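PDB 3LL3: gluconate kinase from Lactobacillus acidophilus, which probably transfers phosphate from ATP to a sugar or sugar acid such as xylulose or gluconate. Local coordinates for residues Leu242-Val247 with Ser429-Ala434; Ala249-Cys255 with Arg266-Asp270. All coordinates share one frame. Numbering follows the deposited sequence.

Contact 1 (Leu242-Val247 with Ser429-Ala434)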
loop_
_atom_site.group_PDB
_atom_site.type_symbol
_atom_site.label_atom_id
_atom_site.label_comp_id
_atom_site.label_asym_id
_atom_site.label_seq_id
_atom_site.Cartn_x
_atom_site.Cartn_y
_atom_site.Cartn_z
ATOM N N LEU A 242 -3.078 -28.954 22.189
ATOM C CA LEU A 242 -2.389 -28.820 23.456
ATOM C C LEU A 242 -2.086 -27.352 23.809
ATOM O O LEU A 242 -2.217 -26.960 24.969
ATOM C CB LEU A 242 -1.123 -29.669 23.467
ATOM C CG LEU A 242 -1.424 -31.176 23.483
ATOM C CD1 LEU A 242 -0.147 -32.005 23.533
ATOM C CD2 LEU A 242 -2.324 -31.523 24.645
ATOM N N SER A 243 -1.670 -26.563 22.821
ATOM C CA SER A 243 -1.421 -25.146 23.025
ATOM C C SER A 243 -2.685 -24.418 23.475
ATOM O O SER A 243 -2.597 -23.423 24.167
ATOM C CB SER A 243 -0.898 -24.489 21.745
ATOM O OG SER A 243 0.445 -24.862 21.542
ATOM N N THR A 244 -3.850 -24.910 23.051
ATOM C CA THR A 244 -5.134 -24.313 23.426
ATOM C C THR A 244 -5.542 -24.663 24.869
ATOM O O THR A 244 -5.790 -23.756 25.702
ATOM C CB THR A 244 -6.251 -24.723 22.443
ATOM O OG1 THR A 244 -5.835 -24.433 21.108
ATOM C CG2 THR A 244 -7.541 -23.954 22.749
ATOM N N ILE A 245 -5.611 -25.957 25.187
ATOM C CA ILE A 245 -5.894 -26.312 26.570
ATOM C C ILE A 245 -4.739 -25.900 27.497
ATOM O O ILE A 245 -4.956 -25.649 28.670
ATOM C CB ILE A 245 -6.254 -27.802 26.778
ATOM C CG1 ILE A 245 -5.033 -28.704 26.588
ATOM C CG2 ILE A 245 -7.397 -28.222 25.848
ATOM C CD1 ILE A 245 -5.269 -30.160 27.066
ATOM N N GLY A 246 -3.521 -25.821 26.963
ATOM C CA GLY A 246 -2.358 -25.387 27.732
ATOM C C GLY A 246 -2.371 -23.925 28.197
ATOM O O GLY A 246 -1.528 -23.513 29.024
ATOM N N VAL A 247 -3.306 -23.143 27.662
ATOM C CA VAL A 247 -3.531 -21.767 28.115
ATOM C C VAL A 247 -4.891 -21.661 28.795
ATOM O O VAL A 247 -5.450 -20.571 28.961
ATOM C CB VAL A 247 -3.382 -20.717 26.978
ATOM C CG1 VAL A 247 -1.958 -20.735 26.407
ATOM C CG2 VAL A 247 -4.444 -20.898 25.868
ATOM N N SER A 429 2.873 -23.626 26.556
ATOM C CA SER A 429 1.586 -24.242 26.817
ATOM C C SER A 429 1.498 -25.692 26.343
ATOM O O SER A 429 0.801 -26.497 26.951
ATOM C CB SER A 429 0.495 -23.430 26.139
ATOM O OG SER A 429 0.765 -23.364 24.758
ATOM N N GLY A 430 2.208 -26.016 25.265
ATOM C CA GLY A 430 2.141 -27.338 24.656
ATOM C C GLY A 430 2.734 -28.467 25.494
ATOM O O GLY A 430 2.077 -29.494 25.707
ATOM N N THR A 431 3.976 -28.312 25.958
ATOM C CA THR A 431 4.532 -29.298 26.877
ATOM C C THR A 431 3.789 -29.326 28.213
ATOM O O THR A 431 3.661 -30.382 28.823
ATOM C CB THR A 431 6.043 -29.122 27.117
ATOM O OG1 THR A 431 6.301 -27.795 27.550
ATOM C CG2 THR A 431 6.832 -29.391 25.848
ATOM N N LEU A 432 3.300 -28.169 28.663
ATOM C CA LEU A 432 2.520 -28.107 29.892
ATOM C C LEU A 432 1.288 -29.003 29.775
ATOM O O LEU A 432 0.992 -29.793 30.668
ATOM C CB LEU A 432 2.086 -26.665 30.170
ATOM C CG LEU A 432 1.279 -26.393 31.440
ATOM C CD1 LEU A 432 1.414 -24.932 31.874
ATOM C CD2 LEU A 432 -0.178 -26.755 31.255
ATOM N N ALA A 433 0.552 -28.856 28.678
ATOM C CA ALA A 433 -0.659 -29.645 28.491
ATOM C C ALA A 433 -0.330 -31.116 28.211
ATOM O O ALA A 433 -1.092 -31.994 28.586
ATOM C CB ALA A 433 -1.555 -29.051 27.407
ATOM N N ALA A 434 0.812 -31.377 27.577
ATOM C CA ALA A 434 1.276 -32.754 27.420
ATOM C C ALA A 434 1.530 -33.360 28.784
ATOM O O ALA A 434 1.127 -34.492 29.043
ATOM C CB ALA A 434 2.538 -32.831 26.568
HETATM O O HOH W 1 3.429 -24.241 22.858
#
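Start at Gly246, where the two backbones come closest: its CA lies 4.2 Å from CA of Ser429. The missing side chain is the hollow here. A CB on Gly246 would run into the carbonyl oxygen of Ser429; instead Gly246 CA makes a CA-H...O contact with Ser429 O at 3.4 Å. Into the same dip goes the small bump of Ala433, whose CB sits 3.8 Å from Gly246 CA, 3.3 Å from Leu242 O and 3.6 Å from Ile245 CG1. Leu242 lies against the other helix, with CD2 3.8 Å from Ala433 CB and CD1 4.1 Å from Ala434 CB. The hydroxyl of the same Ser429 also gives a weak hydrogen bond to Ser243 O (3.4 Å). Small residues thus let helix 239-245, in the FGGY N-terminal family domain, meet the start of helix 429-441, in the C-terminal one. Beyond them, Thr244 packs on Ala256 of strand 254-259 and Ile268 of strand 263-269, and Leu432 reaches Tyr21 of strand 15-22.

Contact 2 (Ala249-Cys255 with Arg266-Asp270)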
loop_
_atom_site.group_PDB
_atom_site.type_symbol
_atom_site.label_atom_id
_atom_site.label_comp_id
_atom_site.label_asym_id
_atom_site.label_seq_id
_atom_site.Cartn_x
_atom_site.Cartn_y
_atom_site.Cartn_z
ATOM N N ALA A 249 -7.792 -22.537 27.792
ATOM C CA ALA A 249 -8.952 -22.210 26.965
ATOM C C ALA A 249 -9.659 -23.499 26.593
ATOM O O ALA A 249 -9.549 -23.974 25.466
ATOM C CB ALA A 249 -8.543 -21.418 25.722
ATOM N N ILE A 250 -10.386 -24.068 27.547
ATOM C CA ILE A 250 -10.879 -25.450 27.403
ATOM C C ILE A 250 -12.291 -25.485 26.837
ATOM O O ILE A 250 -12.794 -26.549 26.453
ATOM C CB ILE A 250 -10.844 -26.205 28.738
ATOM C CG1 ILE A 250 -11.814 -25.545 29.714
ATOM C CG2 ILE A 250 -9.433 -26.200 29.307
ATOM C CD1 ILE A 250 -11.859 -26.195 31.057
ATOM N N ASP A 251 -12.924 -24.319 26.761
ATOM C CA ASP A 251 -14.280 -24.257 26.220
ATOM C C ASP A 251 -14.533 -22.975 25.436
ATOM O O ASP A 251 -13.669 -22.093 25.364
ATOM C CB ASP A 251 -15.343 -24.462 27.311
ATOM C CG ASP A 251 -15.257 -23.430 28.424
ATOM O OD1 ASP A 251 -15.030 -22.231 28.140
ATOM O OD2 ASP A 251 -15.427 -23.835 29.596
ATOM N N SER A 252 -15.726 -22.884 24.858
ATOM C CA SER A 252 -16.056 -21.819 23.920
ATOM C C SER A 252 -16.169 -20.420 24.541
ATOM O O SER A 252 -16.262 -19.435 23.810
ATOM C CB SER A 252 -17.352 -22.158 23.192
ATOM O OG SER A 252 -18.403 -22.297 24.130
ATOM N N ASP A 253 -16.179 -20.330 25.873
ATOM C CA ASP A 253 -16.199 -19.029 26.544
ATOM C C ASP A 253 -14.848 -18.339 26.382
ATOM O O ASP A 253 -14.736 -17.135 26.598
ATOM C CB ASP A 253 -16.533 -19.153 28.039
ATOM C CG ASP A 253 -18.005 -19.474 28.304
ATOM O OD1 ASP A 253 -18.881 -19.116 27.492
ATOM O OD2 ASP A 253 -18.292 -20.093 29.351
ATOM N N HIS A 254 -13.825 -19.108 26.026
ATOM C CA HIS A 254 -12.494 -18.565 25.779
ATOM C C HIS A 254 -12.001 -18.856 24.353
ATOM O O HIS A 254 -12.501 -19.770 23.689
ATOM C CB HIS A 254 -11.497 -19.136 26.789
ATOM C CG HIS A 254 -11.640 -18.581 28.177
ATOM N ND1 HIS A 254 -12.740 -18.824 28.973
ATOM C CD2 HIS A 254 -10.798 -17.826 28.923
ATOM C CE1 HIS A 254 -12.578 -18.228 30.139
ATOM N NE2 HIS A 254 -11.407 -17.616 30.138
ATOM N N CYS A 255 -11.047 -18.054 23.882
ATOM C CA CYS A 255 -10.274 -18.359 22.671
ATOM C C CYS A 255 -8.798 -18.341 23.066
ATOM O O CYS A 255 -8.421 -17.683 24.038
ATOM C CB CYS A 255 -10.496 -17.284 21.598
ATOM S SG CYS A 255 -12.108 -17.308 20.753
ATOM N N ARG A 266 -7.718 -19.862 18.079
ATOM C CA ARG A 266 -8.408 -21.136 18.263
ATOM C C ARG A 266 -9.406 -21.126 19.412
ATOM O O ARG A 266 -9.282 -20.356 20.372
ATOM C CB ARG A 266 -7.414 -22.231 18.590
ATOM C CG ARG A 266 -6.289 -22.380 17.629
ATOM C CD ARG A 266 -5.329 -23.397 18.173
ATOM N NE ARG A 266 -4.148 -23.551 17.338
ATOM C CZ ARG A 266 -2.928 -23.135 17.675
ATOM N NH1 ARG A 266 -2.717 -22.526 18.848
ATOM N NH2 ARG A 266 -1.916 -23.344 16.829
ATOM N N THR A 267 -10.357 -22.043 19.329
ATOM C CA THR A 267 -11.349 -22.212 20.370
ATOM C C THR A 267 -11.894 -23.635 20.308
ATOM O O THR A 267 -11.819 -24.279 19.271
ATOM C CB THR A 267 -12.488 -21.173 20.226
ATOM O OG1 THR A 267 -13.277 -21.160 21.422
ATOM C CG2 THR A 267 -13.377 -21.495 19.008
ATOM N N ILE A 268 -12.438 -24.123 21.417
ATOM C CA ILE A 268 -12.930 -25.490 21.490
ATOM C C ILE A 268 -14.436 -25.468 21.697
ATOM O O ILE A 268 -14.930 -24.782 22.603
ATOM C CB ILE A 268 -12.230 -26.244 22.631
ATOM C CG1 ILE A 268 -10.752 -26.447 22.275
ATOM C CG2 ILE A 268 -12.932 -27.572 22.927
ATOM C CD1 ILE A 268 -9.898 -26.956 23.399
ATOM N N VAL A 269 -15.158 -26.193 20.843
ATOM C CA VAL A 269 -16.622 -26.201 20.871
ATOM C C VAL A 269 -17.127 -27.625 21.090
ATOM O O VAL A 269 -16.350 -28.583 20.963
ATOM C CB VAL A 269 -17.226 -25.602 19.574
ATOM C CG1 VAL A 269 -16.863 -24.142 19.465
ATOM C CG2 VAL A 269 -16.707 -26.354 18.343
ATOM N N ASP A 270 -18.407 -27.784 21.424
ATOM C CA ASP A 270 -18.894 -29.120 21.814
ATOM C C ASP A 270 -19.444 -29.975 20.674
ATOM O O ASP A 270 -19.884 -31.102 20.895
ATOM C CB ASP A 270 -19.907 -29.060 22.960
ATOM C CG ASP A 270 -21.104 -28.185 22.648
ATOM O OD1 ASP A 270 -21.322 -27.822 21.473
ATOM O OD2 ASP A 270 -21.837 -27.848 23.598
HETATM O O HOH W 2 -11.506 -22.752 23.743
HETATM O O HOH W 3 -15.426 -19.616 21.200
#
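Thr267 is the side chain to look at first. Its t rotamer (chi1 -167°) carries OG1 across to the turn, where it donates a 2.8 Å hydrogen bond to His254 O and accepts another from water 3, which also donates to Ser252 O. The turn itself is a type I beta turn from Asp251 to His254, closed by His254 N to Asp251 O at 3.1 Å; Asp251, in the p rotamer, adds an Asx turn by taking Asp253 N on OD1 (3.2 Å). Ile268, m then t, extends CD1 to 3.6 Å from Ala249 O, with CG2 3.7 Å from Ile250 O. Cys255, also m, sets SG 3.9 Å from Thr267 CB. The long side chain of Arg266 leads away from the turn, and this residue touches the bound D-xylulose. At this open end of the beta hairpin 254-259/263-269, the Thr267 hydroxyl and waters 2 and 3 join the segments in place of direct backbone pairing: Ser252 N and Ile268 O, 3.1 Å apart, meet at too poor an angle to bond.

Overall arrangement
Contact 2 is nested within the chain loop that contact 1 closes, and the two centres lie 13 Å apart. Helix 239-245 is followed in the chain, after a short loop, by strand 254-259, and the two contacts touch directly: Thr244 O and Ala249 N, 3.1 Å apart, probably share a hydrogen bond, and Ile245 CG2 meets Ile268 CD1 at 3.7 Å. Thr244 OG1 also packs against Arg266 CD at 3.2 Å. That arginine belongs to the D-xylulose pocket, its side chain about 4 Å from the sugar, and Asp239, at the start of the same helix, belongs to it too. In contact 1, the side chain of Ser243 is about 8 Å from D-xylulose and that of Ser429 about 9 Å from ATP, so contact 1 is near both ligands without being part of either pocket.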